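Local atomic coordinates of 3-deoxy-manno-octulosonate cytidylyltransferase (Escherichia coli, PDB entry 1H7E), a protein that couples the eight-carbon sugar KDO to CMP from CTP with release of diphosphate, activating it, probably for lipopolysaccharide biosynthesis. Residues E108-G113 with A123-A128. Numbering follows the deposited sequence.
Sequences ETLLQG and ATLCHA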
loop_
_atom_site.group_PDB
_atom_site.type_symbol
_atom_site.label_atom_id
_atom_site.label_comp_id
_atom_site.label_asym_id
_atom_site.label_seq_id
_atom_site.Cartn_x
_atom_site.Cartn_y
_atom_site.Cartn_z
ATOM N N GLU A 108 0.510 -14.998 20.900
ATOM C CA GLU A 108 1.182 -16.245 20.552
ATOM C C GLU A 108 1.208 -16.457 19.038
ATOM O O GLU A 108 2.198 -16.958 18.489
ATOM C CB GLU A 108 0.515 -17.429 21.256
ATOM C CG GLU A 108 0.869 -17.502 22.733
ATOM C CD GLU A 108 0.076 -18.543 23.519
ATOM O OE1 GLU A 108 -0.569 -19.425 22.910
ATOM O OE2 GLU A 108 0.098 -18.459 24.765
ATOM N N THR A 109 0.119 -16.063 18.368
ATOM C CA THR A 109 0.001 -16.168 16.905
ATOM C C THR A 109 1.083 -15.300 16.279
ATOM O O THR A 109 1.782 -15.715 15.363
ATOM C CB THR A 109 -1.396 -15.667 16.413
ATOM O OG1 THR A 109 -2.399 -16.622 16.772
ATOM C CG2 THR A 109 -1.420 -15.473 14.897
ATOM N N LEU A 110 1.243 -14.107 16.833
ATOM C CA LEU A 110 2.230 -13.155 16.359
ATOM C C LEU A 110 3.638 -13.719 16.552
ATOM O O LEU A 110 4.428 -13.768 15.608
ATOM C CB LEU A 110 2.041 -11.854 17.132
ATOM C CG LEU A 110 2.804 -10.598 16.765
ATOM C CD1 LEU A 110 2.398 -10.145 15.380
ATOM C CD2 LEU A 110 2.466 -9.531 17.791
ATOM N N LEU A 111 3.912 -14.247 17.748
ATOM C CA LEU A 111 5.234 -14.814 18.063
ATOM C C LEU A 111 5.553 -16.024 17.195
ATOM O O LEU A 111 6.699 -16.197 16.773
ATOM C CB LEU A 111 5.319 -15.219 19.540
ATOM C CG LEU A 111 6.519 -14.788 20.388
ATOM C CD1 LEU A 111 6.553 -15.666 21.614
ATOM C CD2 LEU A 111 7.826 -14.909 19.632
ATOM N N GLN A 112 4.550 -16.870 16.956
ATOM C CA GLN A 112 4.727 -18.050 16.116
ATOM C C GLN A 112 5.080 -17.639 14.673
ATOM O O GLN A 112 5.902 -18.284 14.011
ATOM C CB GLN A 112 3.459 -18.922 16.127
ATOM C CG GLN A 112 3.669 -20.326 15.531
ATOM C CD GLN A 112 4.927 -21.010 16.085
ATOM O OE1 GLN A 112 4.949 -21.462 17.237
ATOM N NE2 GLN A 112 5.989 -21.051 15.278
ATOM N N GLY A 113 4.452 -16.566 14.197
ATOM C CA GLY A 113 4.732 -16.082 12.859
ATOM C C GLY A 113 6.193 -15.683 12.719
ATOM O O GLY A 113 6.819 -15.993 11.698
ATOM N N ALA A 123 6.170 -7.991 12.485
ATOM C CA ALA A 123 4.854 -8.609 12.338
ATOM C C ALA A 123 3.855 -7.809 13.180
ATOM O O ALA A 123 4.228 -7.167 14.164
ATOM C CB ALA A 123 4.881 -10.067 12.764
ATOM N N THR A 124 2.592 -7.797 12.756
ATOM C CA THR A 124 1.558 -7.080 13.472
ATOM C C THR A 124 0.237 -7.813 13.235
ATOM O O THR A 124 0.215 -8.850 12.560
ATOM C CB THR A 124 1.489 -5.585 13.058
ATOM O OG1 THR A 124 0.610 -4.890 13.947
ATOM C CG2 THR A 124 0.988 -5.428 11.586
ATOM N N LEU A 125 -0.837 -7.298 13.823
ATOM C CA LEU A 125 -2.147 -7.941 13.728
ATOM C C LEU A 125 -3.233 -7.106 13.053
ATOM O O LEU A 125 -3.131 -5.887 12.962
ATOM C CB LEU A 125 -2.635 -8.313 15.139
ATOM C CG LEU A 125 -1.767 -9.278 15.963
ATOM C CD1 LEU A 125 -2.353 -9.392 17.359
ATOM C CD2 LEU A 125 -1.668 -10.641 15.276
ATOM N N CYS A 126 -4.289 -7.793 12.615
ATOM C CA CYS A 126 -5.433 -7.140 11.992
ATOM C C CYS A 126 -6.669 -8.044 12.151
ATOM O O CYS A 126 -6.548 -9.235 12.474
ATOM C CB CYS A 126 -5.154 -6.875 10.502
ATOM S SG CYS A 126 -5.061 -8.329 9.487
ATOM N N HIS A 127 -7.856 -7.458 12.029
ATOM C CA HIS A 127 -9.101 -8.244 12.075
ATOM C C HIS A 127 -10.115 -7.601 11.119
ATOM O O HIS A 127 -9.998 -6.415 10.790
ATOM C CB HIS A 127 -9.670 -8.420 13.498
ATOM C CG HIS A 127 -10.205 -7.167 14.129
ATOM N ND1 HIS A 127 -11.425 -6.622 13.795
ATOM C CD2 HIS A 127 -9.709 -6.385 15.117
ATOM C CE1 HIS A 127 -11.655 -5.558 14.545
ATOM N NE2 HIS A 127 -10.627 -5.392 15.357
ATOM N N ALA A 128 -11.043 -8.406 10.608
ATOM C CA ALA A 128 -12.060 -7.914 9.672
ATOM C C ALA A 128 -13.032 -6.923 10.294
ATOM O O ALA A 128 -13.379 -7.034 11.473
ATOM C CB ALA A 128 -12.831 -9.087 9.074
#
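Leu-110 reaches from helix 104-116 and sets one methyl, CD1, against the start of strand 122-129. The fit is close: CD1 lies 3.5 Å from the carbonyl carbon C of Ala-123 and 3.6 Å from the CB of that residue, so it rests on backbone as much as on side chain. With CG anti to the backbone N (chi1 -173°), the leucine extends off the helix toward the strand. Leu-125 closes in from further along the strand; its CB does not aim at the helix, but with chi1 at -60° and CD1 carrying on the extended chain, the other branch, CD2, turns back to 4.1 Å from Leu-110 CD1. The contact belongs to the alpha/beta nucleotidyltransferase domain of the GT-A type, where this helix packs on the central mixed sheet and runs roughly antiparallel to the strand, at 142° and 8.5 Å between segment axes. Leu-110 also touches Ile-175 on the adjacent strand 169-179. Thr-124 points away from the helix and gives its OG1 to a hydrogen bond with Ile-175 O. Past Leu-125 the strand runs on away from the helix, yet Cys-126 stays buried against Thr-214 and His-127 against Lys-171 and Val-173. The packing is loose at the partly exposed Thr-109 flank, where Thr-109 CG2 comes no nearer than 4.9 Å to Leu-125 CD2 and OG1 bonds back to Arg-105 O.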